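Local coordinates for attaching and effacing protein, pathogenesis factor (Escherichia coli, PDB 4E9L), which acts as an adhesin of the intimin/invasin family, this chain being a rod-like run of its immunoglobulin-like domains, probably displayed at the bacterial surface, at residues A[100-105]-A[186-191]; A[110-115]-A[153-158]; A[267-272]-A[287-292]; A[308-313]-A[370-375]. One frame throughout, in Å; residues are numbered along the deposited sequence.

The four contacts are spread along an elongated run of immunoglobulin-like domains. Contacts 1 and 2 share one domain: contact 2 pairs two strands of one sheet, while contact 1 closes a longer stretch of chain that contains both of those strands. Their centres are 19 Å apart and their nearest atoms about 5 Å, without touching. Contact 3, in the next domain, lies 38 Å from contact 1 and 45 Å from contact 4, centre to centre. Contact 4 belongs to the last domain, 98 Å between centres from contact 2 and on the other side of the chain's centre. No ligand site links them; each joins parts of its own domain.

Contact 1. Residues A[100-105]-A[186-191]; sequences PDKPVV and TVVADA
Val-104 CG1 sits over one face of the Asp-190 carboxylate, 3.9 Å from its CG, while the N-H of Ala-191 reaches OD1 of the same group on its anti side, displaced from the carboxylate plane toward the opposite face. The Val-104 torsion explains the meeting: CG1 is anti to the backbone N (chi1 -179°), and the other methyl, CG2, rests against Val-188 CG2. The Pro-103 ring meets the strand through CD, 3.5 Å from Thr-186 O, and CG, which touches Val-187 CG2, the two side chains crossing at about a right angle. At the exposed end the flat group is the Asp-101 carboxylate. Its OD1 accepts a bond from water 1 at 2.7 Å and a weak one from Lys-102 N, and the water also bonds to Thr-186 OG1.

Between these groups the backbones form a single beta bridge, Val-104 with Val-188. Val-188 N gives its hydrogen to Pro-103 O at 2.9 Å, and Val-105 N gives its own to Val-188 O at 3.0 Å. The segments run in broadly the same direction, 42° apart, as in immunoglobulin-like sandwiches where the chain leaving the first strand crosses over to run beside the last. Here the loop after strand 95-99 meets the end of strand 183-187, which belongs to the other sheet.

On the buried side Val-105 CG1 packs against Val-187 CG1 at 3.8 Å. Lys-102 lays CB and CG against Val-188 CG1, each 4.0 Å away. Past the bridge, Asp-190 N is hydrogen-bonded to Asp-220 OD2, tying this end of the domain to a loop of the next.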
loop_
_atom_site.group_PDB
_atom_site.type_symbol
_atom_site.label_atom_id
_atom_site.label_comp_id
_atom_site.label_asym_id
_atom_site.label_seq_id
_atom_site.Cartn_x
_atom_site.Cartn_y
_atom_site.Cartn_z
ATOM N N PRO A 100 -19.580 -28.559 3.646
ATOM C CA PRO A 100 -19.939 -27.350 4.428
ATOM C C PRO A 100 -19.917 -26.102 3.553
ATOM O O PRO A 100 -19.434 -26.140 2.416
ATOM C CB PRO A 100 -18.783 -27.264 5.444
ATOM C CG PRO A 100 -17.570 -27.735 4.618
ATOM C CD PRO A 100 -18.120 -28.837 3.712
ATOM N N ASP A 101 -20.325 -24.976 4.124
ATOM C CA ASP A 101 -20.142 -23.696 3.474
ATOM C C ASP A 101 -18.663 -23.344 3.782
ATOM O O ASP A 101 -18.060 -23.929 4.692
ATOM C CB ASP A 101 -21.134 -22.652 3.998
ATOM C CG ASP A 101 -20.973 -21.264 3.387
ATOM O OD1 ASP A 101 -20.375 -21.160 2.277
ATOM O OD2 ASP A 101 -21.406 -20.280 4.030
ATOM N N LYS A 102 -18.046 -22.494 2.965
ATOM C CA LYS A 102 -16.624 -22.187 3.129
ATOM C C LYS A 102 -15.647 -23.393 3.022
ATOM O O LYS A 102 -14.700 -23.495 3.824
ATOM C CB LYS A 102 -16.346 -21.235 4.308
ATOM C CG LYS A 102 -17.088 -19.916 4.140
ATOM C CD LYS A 102 -16.625 -18.859 5.125
ATOM C CE LYS A 102 -17.628 -17.736 5.302
ATOM N NZ LYS A 102 -18.130 -17.176 4.012
ATOM N N PRO A 103 -15.828 -24.330 2.054
ATOM C CA PRO A 103 -14.794 -25.359 1.879
ATOM C C PRO A 103 -13.558 -24.629 1.316
ATOM O O PRO A 103 -13.675 -23.508 0.793
ATOM C CB PRO A 103 -15.409 -26.288 0.830
ATOM C CG PRO A 103 -16.219 -25.364 -0.034
ATOM C CD PRO A 103 -16.840 -24.417 0.973
ATOM N N VAL A 104 -12.390 -25.233 1.454
ATOM C CA VAL A 104 -11.138 -24.623 0.991
ATOM C C VAL A 104 -10.821 -25.155 -0.396
ATOM O O VAL A 104 -11.106 -26.329 -0.692
ATOM C CB VAL A 104 -9.992 -24.921 2.015
ATOM C CG1 VAL A 104 -8.658 -24.281 1.600
ATOM C CG2 VAL A 104 -10.386 -24.450 3.423
ATOM N N VAL A 105 -10.192 -24.319 -1.236
ATOM C CA VAL A 105 -9.703 -24.730 -2.564
ATOM C C VAL A 105 -8.878 -25.998 -2.415
ATOM O O VAL A 105 -8.162 -26.164 -1.406
ATOM C CB VAL A 105 -8.874 -23.626 -3.292
ATOM C CG1 VAL A 105 -9.755 -22.473 -3.714
ATOM C CG2 VAL A 105 -7.686 -23.136 -2.454
ATOM N N THR A 186 -19.141 -20.159 -0.925
ATOM C CA THR A 186 -17.921 -19.435 -1.217
ATOM C C THR A 186 -16.819 -20.438 -0.944
ATOM O O THR A 186 -16.729 -20.976 0.164
ATOM C CB THR A 186 -17.757 -18.204 -0.305
ATOM O OG1 THR A 186 -18.885 -17.356 -0.482
ATOM C CG2 THR A 186 -16.457 -17.433 -0.592
ATOM N N VAL A 187 -16.019 -20.731 -1.966
ATOM C CA VAL A 187 -14.874 -21.622 -1.810
ATOM C C VAL A 187 -13.734 -20.656 -1.422
ATOM O O VAL A 187 -13.457 -19.711 -2.159
ATOM C CB VAL A 187 -14.570 -22.451 -3.079
ATOM C CG1 VAL A 187 -13.341 -23.331 -2.869
ATOM C CG2 VAL A 187 -15.782 -23.291 -3.488
ATOM N N VAL A 188 -13.166 -20.836 -0.227
ATOM C CA VAL A 188 -12.157 -19.921 0.314
ATOM C C VAL A 188 -10.737 -20.280 -0.104
ATOM O O VAL A 188 -10.428 -21.442 -0.371
ATOM C CB VAL A 188 -12.273 -19.686 1.856
ATOM C CG1 VAL A 188 -13.639 -19.115 2.221
ATOM C CG2 VAL A 188 -11.947 -20.939 2.669
ATOM N N ALA A 189 -9.876 -19.280 -0.127
ATOM C CA ALA A 189 -8.454 -19.461 -0.431
ATOM C C ALA A 189 -7.791 -20.304 0.694
ATOM O O ALA A 189 -8.317 -20.398 1.808
ATOM C CB ALA A 189 -7.780 -18.095 -0.534
ATOM N N ASP A 190 -6.661 -20.941 0.394
ATOM C CA ASP A 190 -5.936 -21.713 1.395
ATOM C C ASP A 190 -5.145 -20.750 2.338
ATOM O O ASP A 190 -5.358 -19.522 2.296
ATOM C CB ASP A 190 -5.020 -22.741 0.688
ATOM C CG ASP A 190 -4.781 -24.034 1.459
ATOM O OD1 ASP A 190 -4.846 -24.009 2.716
ATOM O OD2 ASP A 190 -4.453 -25.044 0.820
ATOM N N ALA A 191 -4.262 -21.293 3.187
ATOM C CA ALA A 191 -3.470 -20.472 4.115
ATOM C C ALA A 191 -2.653 -19.403 3.377
ATOM O O ALA A 191 -2.238 -19.608 2.230
ATOM C CB ALA A 191 -2.537 -21.349 4.946
HETATM O O HOH W 1 -20.965 -18.692 1.317
#

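Contact 2. Residues A[110-115]-A[153-158]; sequences TAIWTA and TWTAQI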
loop_
_atom_site.group_PDB
_atom_site.type_symbol
_atom_site.label_atom_id
_atom_site.label_comp_id
_atom_site.label_asym_id
_atom_site.label_seq_id
_atom_site.Cartn_x
_atom_site.Cartn_y
_atom_site.Cartn_z
ATOM N N THR A 110 -19.762 -31.607 -0.173
ATOM C CA THR A 110 -20.782 -32.613 -0.479
ATOM C C THR A 110 -22.029 -31.915 -0.997
ATOM O O THR A 110 -22.437 -30.925 -0.419
ATOM C CB THR A 110 -21.085 -33.486 0.752
ATOM O OG1 THR A 110 -19.858 -34.056 1.221
ATOM C CG2 THR A 110 -22.099 -34.602 0.450
ATOM N N ALA A 111 -22.641 -32.450 -2.063
ATOM C CA ALA A 111 -23.903 -31.932 -2.599
ATOM C C ALA A 111 -24.990 -32.896 -2.156
ATOM O O ALA A 111 -24.854 -34.100 -2.354
ATOM C CB ALA A 111 -23.856 -31.864 -4.122
ATOM N N ILE A 112 -26.057 -32.370 -1.555
ATOM C CA ILE A 112 -27.192 -33.146 -1.081
ATOM C C ILE A 112 -28.447 -32.598 -1.757
ATOM O O ILE A 112 -28.905 -31.497 -1.445
ATOM C CB ILE A 112 -27.363 -33.193 0.466
ATOM C CG1 ILE A 112 -26.015 -33.476 1.205
ATOM C CG2 ILE A 112 -28.438 -34.236 0.837
ATOM C CD1 ILE A 112 -25.381 -32.194 1.839
ATOM N N TRP A 113 -28.978 -33.369 -2.686
ATOM C CA TRP A 113 -30.159 -33.003 -3.445
ATOM C C TRP A 113 -31.357 -33.770 -2.887
ATOM O O TRP A 113 -31.335 -35.007 -2.789
ATOM C CB TRP A 113 -29.901 -33.337 -4.921
ATOM C CG TRP A 113 -31.081 -33.332 -5.846
ATOM C CD1 TRP A 113 -32.175 -32.506 -5.815
ATOM C CD2 TRP A 113 -31.208 -34.122 -7.031
ATOM N NE1 TRP A 113 -32.999 -32.773 -6.888
ATOM C CE2 TRP A 113 -32.426 -33.760 -7.651
ATOM C CE3 TRP A 113 -30.375 -35.063 -7.664
ATOM C CZ2 TRP A 113 -32.881 -34.385 -8.817
ATOM C CZ3 TRP A 113 -30.808 -35.645 -8.847
ATOM C CH2 TRP A 113 -32.031 -35.276 -9.432
ATOM N N THR A 114 -32.391 -33.032 -2.522
ATOM C CA THR A 114 -33.635 -33.569 -1.981
ATOM C C THR A 114 -34.635 -33.504 -3.122
ATOM O O THR A 114 -34.989 -32.417 -3.562
ATOM C CB THR A 114 -34.067 -32.787 -0.735
ATOM O OG1 THR A 114 -33.009 -32.830 0.213
ATOM C CG2 THR A 114 -35.341 -33.354 -0.105
ATOM N N ALA A 115 -35.014 -34.670 -3.649
ATOM C CA ALA A 115 -35.890 -34.802 -4.810
ATOM C C ALA A 115 -37.285 -35.196 -4.363
ATOM O O ALA A 115 -37.470 -36.222 -3.695
ATOM C CB ALA A 115 -35.320 -35.848 -5.753
ATOM N N THR A 153 -33.174 -38.391 -0.887
ATOM C CA THR A 153 -31.908 -37.662 -0.923
ATOM C C THR A 153 -30.954 -38.390 -1.857
ATOM O O THR A 153 -30.935 -39.623 -1.922
ATOM C CB THR A 153 -31.299 -37.337 0.459
ATOM O OG1 THR A 153 -30.798 -38.524 1.064
ATOM C CG2 THR A 153 -32.269 -36.600 1.394
ATOM N N TRP A 154 -30.192 -37.594 -2.588
ATOM C CA TRP A 154 -29.200 -37.977 -3.567
ATOM C C TRP A 154 -27.925 -37.232 -3.192
ATOM O O TRP A 154 -27.970 -36.020 -2.935
ATOM C CB TRP A 154 -29.682 -37.552 -4.949
ATOM C CG TRP A 154 -30.918 -38.278 -5.388
ATOM C CD1 TRP A 154 -32.200 -38.063 -4.968
ATOM C CD2 TRP A 154 -30.978 -39.327 -6.354
ATOM N NE1 TRP A 154 -33.056 -38.926 -5.611
ATOM C CE2 TRP A 154 -32.335 -39.687 -6.499
ATOM C CE3 TRP A 154 -30.015 -39.960 -7.163
ATOM C CZ2 TRP A 154 -32.753 -40.685 -7.383
ATOM C CZ3 TRP A 154 -30.432 -40.942 -8.046
ATOM C CH2 TRP A 154 -31.787 -41.289 -8.156
ATOM N N THR A 155 -26.802 -37.941 -3.093
ATOM C CA THR A 155 -25.564 -37.267 -2.663
ATOM C C THR A 155 -24.452 -37.384 -3.707
ATOM O O THR A 155 -24.331 -38.428 -4.341
ATOM C CB THR A 155 -25.086 -37.843 -1.296
ATOM O OG1 THR A 155 -24.983 -39.246 -1.414
ATOM C CG2 THR A 155 -26.036 -37.533 -0.141
ATOM N N ALA A 156 -23.653 -36.317 -3.897
ATOM C CA ALA A 156 -22.491 -36.332 -4.797
ATOM C C ALA A 156 -21.338 -35.618 -4.124
ATOM O O ALA A 156 -21.561 -34.677 -3.369
ATOM C CB ALA A 156 -22.809 -35.684 -6.135
ATOM N N GLN A 157 -20.108 -36.074 -4.380
ATOM C CA GLN A 157 -18.935 -35.441 -3.791
ATOM C C GLN A 157 -18.266 -34.587 -4.840
ATOM O O GLN A 157 -18.041 -35.057 -5.966
ATOM C CB GLN A 157 -17.944 -36.504 -3.250
ATOM C CG GLN A 157 -18.502 -37.400 -2.134
ATOM C CD GLN A 157 -18.961 -36.661 -0.885
ATOM O OE1 GLN A 157 -18.467 -35.582 -0.535
ATOM N NE2 GLN A 157 -19.898 -37.261 -0.162
ATOM N N ILE A 158 -17.991 -33.325 -4.507
ATOM C CA ILE A 158 -17.294 -32.421 -5.435
ATOM C C ILE A 158 -15.817 -32.269 -5.018
ATOM O O ILE A 158 -15.551 -31.897 -3.879
ATOM C CB ILE A 158 -18.008 -31.038 -5.619
ATOM C CG1 ILE A 158 -19.425 -31.208 -6.220
ATOM C CG2 ILE A 158 -17.167 -30.102 -6.530
ATOM C CD1 ILE A 158 -20.412 -30.045 -5.869
#
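Strands 110-114 and 153-158 run antiparallel, their axes 4.6 Å apart at closest and their directions 160° from one another, with Ala-111/Ala-156 and Trp-113/Trp-154 as the hydrogen-bonded pairs. The straightest bond, Ala-111 N to Ala-156 O, has an angle of 176° at the hydrogen.

The two tryptophans lie side by side on one face of the sheet, pointing the same way. Their rings meet obliquely, the Trp-113 six-membered ring and the Trp-154 five-membered ring having centroids 4.8 Å apart. Trp-113 CE3 touches Trp-154 CB at 3.7 Å, and Trp-113 CZ3 lies above one face of the Trp-154 ring, toward the rim. Ala-115 CB lies over one Trp-113 face, toward its rim, 3.8 Å from Trp-154 NE1. Both indole nitrogens are satisfied, Trp-113 NE1 by Ala-178 O and Trp-154 NE1 by Val-123 O.

The other face carries Thr-110, Ile-112 and Thr-114 with their partners. Thr-110 OG1 donates to Gln-157 OE1 at 2.7 Å; a bend at chi2 (-60°) turns the glutamine chain back so that its amide comes alongside the threonine. Ile-112 CG2 meets Thr-155 CG2 at 4.2 Å.

The pair forms the middle of a four-stranded antiparallel sheet of the immunoglobulin-like domain, with strand 95-99 beyond 110-114 and strand 142-148 beyond 153-158. Trp-146 of the latter meets Trp-113 edge-to-face, and strand 165-173 of the facing sheet packs Pro-171 on Trp-113 and Val-169 on Ile-158.

Contact 3. Residues A[267-272]-A[287-292]; sequences GELRVM and LTVIAG
Glu-268 and Thr-288 meet through their polar ends: Thr-288 OG1 donates to Glu-268 OE2 at 2.7 Å, approaching on the syn side and 32° out of the carboxylate plane. The glutamate chain folds at chi2 (-52°), which brings its carboxylate back over the neighbouring strand instead of extending away from it. OE1 then comes within 3.4 Å of Leu-287 O, an acceptor facing an acceptor, but it is bonded to Gln-286 NE2, so the carboxylate has a donor for each oxygen.

The opposite face of the sheet is apolar. Leu-269 and Leu-287 lie side by side, pointing the same way, with Leu-269 CD2 4.2 Å from Leu-287 CD1. The same CD2 methyl reaches Val-289 CG2 at 4.0 Å, the valine crossing it obliquely, so a single methyl joins all three residues. Val-206 packs on Leu-287 and Ala-239 on Val-289, continuing this buried side.

Behind the side chains stand two antiparallel hydrogen-bonded pairs. Leu-269 and Leu-287 exchange bonds in both directions, the one from Leu-287 N to Leu-269 O being 2.9 Å long and nearly straight. Gly-267 and Val-289 do likewise, with Val-289 N to Gly-267 O at 2.7 Å. Gly-267 has a phi of 121°, where a beta carbon would press on the carbonyl oxygen of the preceding residue.

Outside the pair, strand 231-236 flanks 267-272, and strand 205-207 runs parallel to the 287-290 side. The arrangement is a beta hairpin, strands 267-275 and 278-290, forming the middle of one sheet of an immunoglobulin-like sandwich.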
loop_
_atom_site.group_PDB
_atom_site.type_symbol
_atom_site.label_atom_id
_atom_site.label_comp_id
_atom_site.label_asym_id
_atom_site.label_seq_id
_atom_site.Cartn_x
_atom_site.Cartn_y
_atom_site.Cartn_z
ATOM N N GLY A 267 17.526 7.344 7.882
ATOM C CA GLY A 267 18.176 6.068 7.618
ATOM C C GLY A 267 17.238 5.029 7.040
ATOM O O GLY A 267 16.102 5.339 6.658
ATOM N N GLU A 268 17.707 3.775 6.991
ATOM C CA GLU A 268 16.926 2.668 6.464
ATOM C C GLU A 268 15.780 2.255 7.380
ATOM O O GLU A 268 15.903 2.251 8.604
ATOM C CB GLU A 268 17.811 1.447 6.121
ATOM C CG GLU A 268 18.770 1.655 4.954
ATOM C CD GLU A 268 18.194 2.170 3.643
ATOM O OE1 GLU A 268 17.225 1.564 3.127
ATOM O OE2 GLU A 268 18.738 3.171 3.118
ATOM N N LEU A 269 14.681 1.878 6.759
ATOM C CA LEU A 269 13.467 1.399 7.394
ATOM C C LEU A 269 12.874 0.259 6.548
ATOM O O LEU A 269 12.790 0.373 5.325
ATOM C CB LEU A 269 12.471 2.585 7.476
ATOM C CG LEU A 269 11.103 2.338 8.110
ATOM C CD1 LEU A 269 11.243 1.730 9.472
ATOM C CD2 LEU A 269 10.334 3.643 8.242
ATOM N N ARG A 270 12.470 -0.830 7.207
ATOM C CA ARG A 270 11.843 -1.979 6.550
ATOM C C ARG A 270 10.498 -2.233 7.203
ATOM O O ARG A 270 10.391 -2.141 8.431
ATOM C CB ARG A 270 12.725 -3.241 6.641
ATOM C CG ARG A 270 13.986 -3.156 5.789
ATOM C CD ARG A 270 14.926 -4.341 5.978
ATOM N NE ARG A 270 15.442 -4.461 7.346
ATOM C CZ ARG A 270 16.454 -3.755 7.842
ATOM N NH1 ARG A 270 17.066 -2.841 7.097
ATOM N NH2 ARG A 270 16.851 -3.947 9.091
ATOM N N VAL A 271 9.468 -2.521 6.382
ATOM C CA VAL A 271 8.123 -2.788 6.851
ATOM C C VAL A 271 7.687 -4.173 6.428
ATOM O O VAL A 271 7.678 -4.495 5.238
ATOM C CB VAL A 271 7.077 -1.680 6.491
ATOM C CG1 VAL A 271 7.064 -1.351 5.006
ATOM C CG2 VAL A 271 5.664 -2.038 6.988
ATOM N N MET A 272 7.317 -4.979 7.408
ATOM C CA MET A 272 6.807 -6.320 7.179
ATOM C C MET A 272 5.368 -6.397 7.725
ATOM O O MET A 272 5.192 -6.364 8.943
ATOM C CB MET A 272 7.727 -7.378 7.825
ATOM C CG MET A 272 7.204 -8.828 7.715
ATOM S SD MET A 272 6.844 -9.321 6.007
ATOM C CE MET A 272 8.543 -9.691 5.447
ATOM N N LEU A 287 12.492 1.332 2.559
ATOM C CA LEU A 287 12.571 2.740 2.233
ATOM C C LEU A 287 13.693 3.407 3.008
ATOM O O LEU A 287 14.214 2.848 3.989
ATOM C CB LEU A 287 11.219 3.498 2.328
ATOM C CG LEU A 287 10.532 3.723 3.684
ATOM C CD1 LEU A 287 11.054 5.004 4.383
ATOM C CD2 LEU A 287 9.054 3.990 3.461
ATOM N N THR A 288 14.086 4.574 2.532
ATOM C CA THR A 288 15.075 5.407 3.182
ATOM C C THR A 288 14.343 6.614 3.739
ATOM O O THR A 288 13.640 7.329 2.996
ATOM C CB THR A 288 16.183 5.803 2.182
ATOM O OG1 THR A 288 16.885 4.617 1.816
ATOM C CG2 THR A 288 17.186 6.781 2.768
ATOM N N VAL A 289 14.524 6.865 5.033
ATOM C CA VAL A 289 14.016 8.096 5.640
ATOM C C VAL A 289 15.135 9.145 5.439
ATOM O O VAL A 289 16.270 8.955 5.879
ATOM C CB VAL A 289 13.547 7.974 7.115
ATOM C CG1 VAL A 289 12.955 9.302 7.624
ATOM C CG2 VAL A 289 12.538 6.837 7.291
ATOM N N ILE A 290 14.818 10.208 4.722
ATOM C CA ILE A 290 15.724 11.323 4.453
ATOM C C ILE A 290 15.345 12.482 5.366
ATOM O O ILE A 290 14.345 12.364 6.076
ATOM C CB ILE A 290 15.717 11.667 2.940
ATOM C CG1 ILE A 290 14.330 12.214 2.460
ATOM C CG2 ILE A 290 16.179 10.423 2.118
ATOM C CD1 ILE A 290 14.339 12.916 1.031
ATOM N N ALA A 291 16.118 13.596 5.379
ATOM C CA ALA A 291 15.773 14.727 6.250
ATOM C C ALA A 291 14.377 15.274 5.981
ATOM O O ALA A 291 13.882 15.211 4.847
ATOM C CB ALA A 291 16.821 15.847 6.139
ATOM N N GLY A 292 13.750 15.813 7.025
ATOM C CA GLY A 292 12.428 16.409 6.897
ATOM C C GLY A 292 12.469 17.712 6.112
ATOM O O GLY A 292 13.536 18.132 5.621
#

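Contact 4. Residues A[308-313]-A[370-375]; sequences PTVKTT and SAAGQL
Val-310 and Lys-311 occupy the two central positions of a type II beta turn, Thr-309 to Thr-312, and both touch the 370-372 loop of the same immunoglobulin-like domain. The turn lies in the connection between strands 300-303 and 313-319, and the facing loop leads into strand 373-381 of the other sheet. The contact is small, 166 Å² in all, and lies at the surface.

Van der Waals contact carries it, since no hydrogen bond crosses between the segments. Val-310 projects toward the loop and does nearly all the touching through CG1, which is anti to the carbonyl carbon (chi1 -72°). That methyl lies 3.5 Å from Ser-370 O and 3.6 Å from Ala-371 O, and it also meets Ala-372 CB at 4.1 Å. Two backbone oxygens and a methyl thus face one valine branch from the loop, while Val-395 of strand 391-395 packs against the same side chain.

Charge enters through Lys-311. The bend at chi2 puts CD 3.9 Å from Ser-370 N, and a second bend, at chi3, turns CE. The ammonium group goes on to a salt bridge with Glu-347 OE2. Ser-370 OG is bonded to Glu-347 N, so the same glutamate is held from both segments.

Further backbone bonds tie Val-310 to Ala-396 and Lys-311 to Gly-369. Local to the turn, Thr-309 O accepts twice from Thr-312, from N at 3.2 Å and from OG1 at 2.7 Å, both donors arriving from the same face of the carbonyl plane.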
loop_
_atom_site.group_PDB
_atom_site.type_symbol
_atom_site.label_atom_id
_atom_site.label_comp_id
_atom_site.label_asym_id
_atom_site.label_seq_id
_atom_site.Cartn_x
_atom_site.Cartn_y
_atom_site.Cartn_z
ATOM N N PRO A 308 32.034 43.757 3.071
ATOM C CA PRO A 308 32.746 43.683 1.785
ATOM C C PRO A 308 32.627 44.981 1.025
ATOM O O PRO A 308 31.703 45.753 1.257
ATOM C CB PRO A 308 32.030 42.545 1.049
ATOM C CG PRO A 308 30.624 42.608 1.583
ATOM C CD PRO A 308 30.731 43.059 3.012
ATOM N N THR A 309 33.574 45.234 0.149
ATOM C CA THR A 309 33.564 46.451 -0.662
ATOM C C THR A 309 32.658 46.207 -1.867
ATOM O O THR A 309 32.512 45.057 -2.298
ATOM C CB THR A 309 35.022 46.805 -1.050
ATOM O OG1 THR A 309 35.726 47.125 0.147
ATOM C CG2 THR A 309 35.127 47.995 -2.017
ATOM N N VAL A 310 32.038 47.280 -2.389
ATOM C CA VAL A 310 31.229 47.261 -3.610
ATOM C C VAL A 310 31.998 46.528 -4.714
ATOM O O VAL A 310 33.226 46.660 -4.816
ATOM C CB VAL A 310 30.798 48.687 -4.097
ATOM C CG1 VAL A 310 29.725 49.275 -3.184
ATOM C CG2 VAL A 310 31.994 49.648 -4.229
ATOM N N LYS A 311 31.283 45.731 -5.494
ATOM C CA LYS A 311 31.804 44.969 -6.638
ATOM C C LYS A 311 32.897 43.920 -6.347
ATOM O O LYS A 311 33.548 43.449 -7.290
ATOM C CB LYS A 311 32.177 45.892 -7.827
ATOM C CG LYS A 311 30.981 46.648 -8.439
ATOM C CD LYS A 311 29.862 45.699 -8.965
ATOM C CE LYS A 311 30.297 44.744 -10.061
ATOM N NZ LYS A 311 29.272 43.692 -10.328
ATOM N N THR A 312 33.113 43.568 -5.062
ATOM C CA THR A 312 34.076 42.517 -4.719
ATOM C C THR A 312 33.224 41.260 -4.393
ATOM O O THR A 312 32.021 41.265 -4.626
ATOM C CB THR A 312 35.020 42.902 -3.567
ATOM O OG1 THR A 312 34.263 43.025 -2.369
ATOM C CG2 THR A 312 35.880 44.163 -3.857
ATOM N N THR A 313 33.833 40.207 -3.881
ATOM C CA THR A 313 33.100 38.979 -3.574
ATOM C C THR A 313 33.260 38.583 -2.121
ATOM O O THR A 313 34.215 38.987 -1.448
ATOM C CB THR A 313 33.556 37.803 -4.464
ATOM O OG1 THR A 313 34.942 37.574 -4.242
ATOM C CG2 THR A 313 33.284 38.025 -5.965
ATOM N N SER A 370 26.896 47.546 -7.150
ATOM C CA SER A 370 27.588 48.850 -7.256
ATOM C C SER A 370 27.254 49.817 -6.119
ATOM O O SER A 370 28.019 50.753 -5.876
ATOM C CB SER A 370 27.308 49.506 -8.603
ATOM O OG SER A 370 25.916 49.554 -8.845
ATOM N N ALA A 371 26.126 49.593 -5.418
ATOM C CA ALA A 371 25.693 50.462 -4.322
ATOM C C ALA A 371 26.209 50.024 -2.957
ATOM O O ALA A 371 26.225 48.830 -2.636
ATOM C CB ALA A 371 24.171 50.592 -4.296
ATOM N N ALA A 372 26.639 51.007 -2.159
ATOM C CA ALA A 372 27.136 50.793 -0.789
ATOM C C ALA A 372 25.949 50.825 0.193
ATOM O O ALA A 372 24.838 51.178 -0.180
ATOM C CB ALA A 372 28.139 51.884 -0.425
ATOM N N GLY A 373 26.201 50.456 1.432
ATOM C CA GLY A 373 25.167 50.488 2.443
ATOM C C GLY A 373 24.760 49.117 2.903
ATOM O O GLY A 373 25.403 48.115 2.579
ATOM N N GLN A 374 23.675 49.080 3.665
ATOM C CA GLN A 374 23.193 47.830 4.208
ATOM C C GLN A 374 22.599 46.912 3.141
ATOM O O GLN A 374 21.910 47.381 2.228
ATOM C CB GLN A 374 22.237 48.110 5.391
ATOM C CG GLN A 374 21.933 46.894 6.232
ATOM C CD GLN A 374 21.085 47.232 7.434
ATOM O OE1 GLN A 374 21.586 47.639 8.479
ATOM N NE2 GLN A 374 19.784 47.024 7.321
ATOM N N LEU A 375 22.964 45.603 3.201
ATOM C CA LEU A 375 22.437 44.592 2.307
ATOM C C LEU A 375 21.842 43.454 3.131
ATOM O O LEU A 375 22.564 42.832 3.914
ATOM C CB LEU A 375 23.518 44.017 1.354
ATOM C CG LEU A 375 23.050 42.916 0.367
ATOM C CD1 LEU A 375 22.086 43.486 -0.701
ATOM C CD2 LEU A 375 24.237 42.303 -0.383
#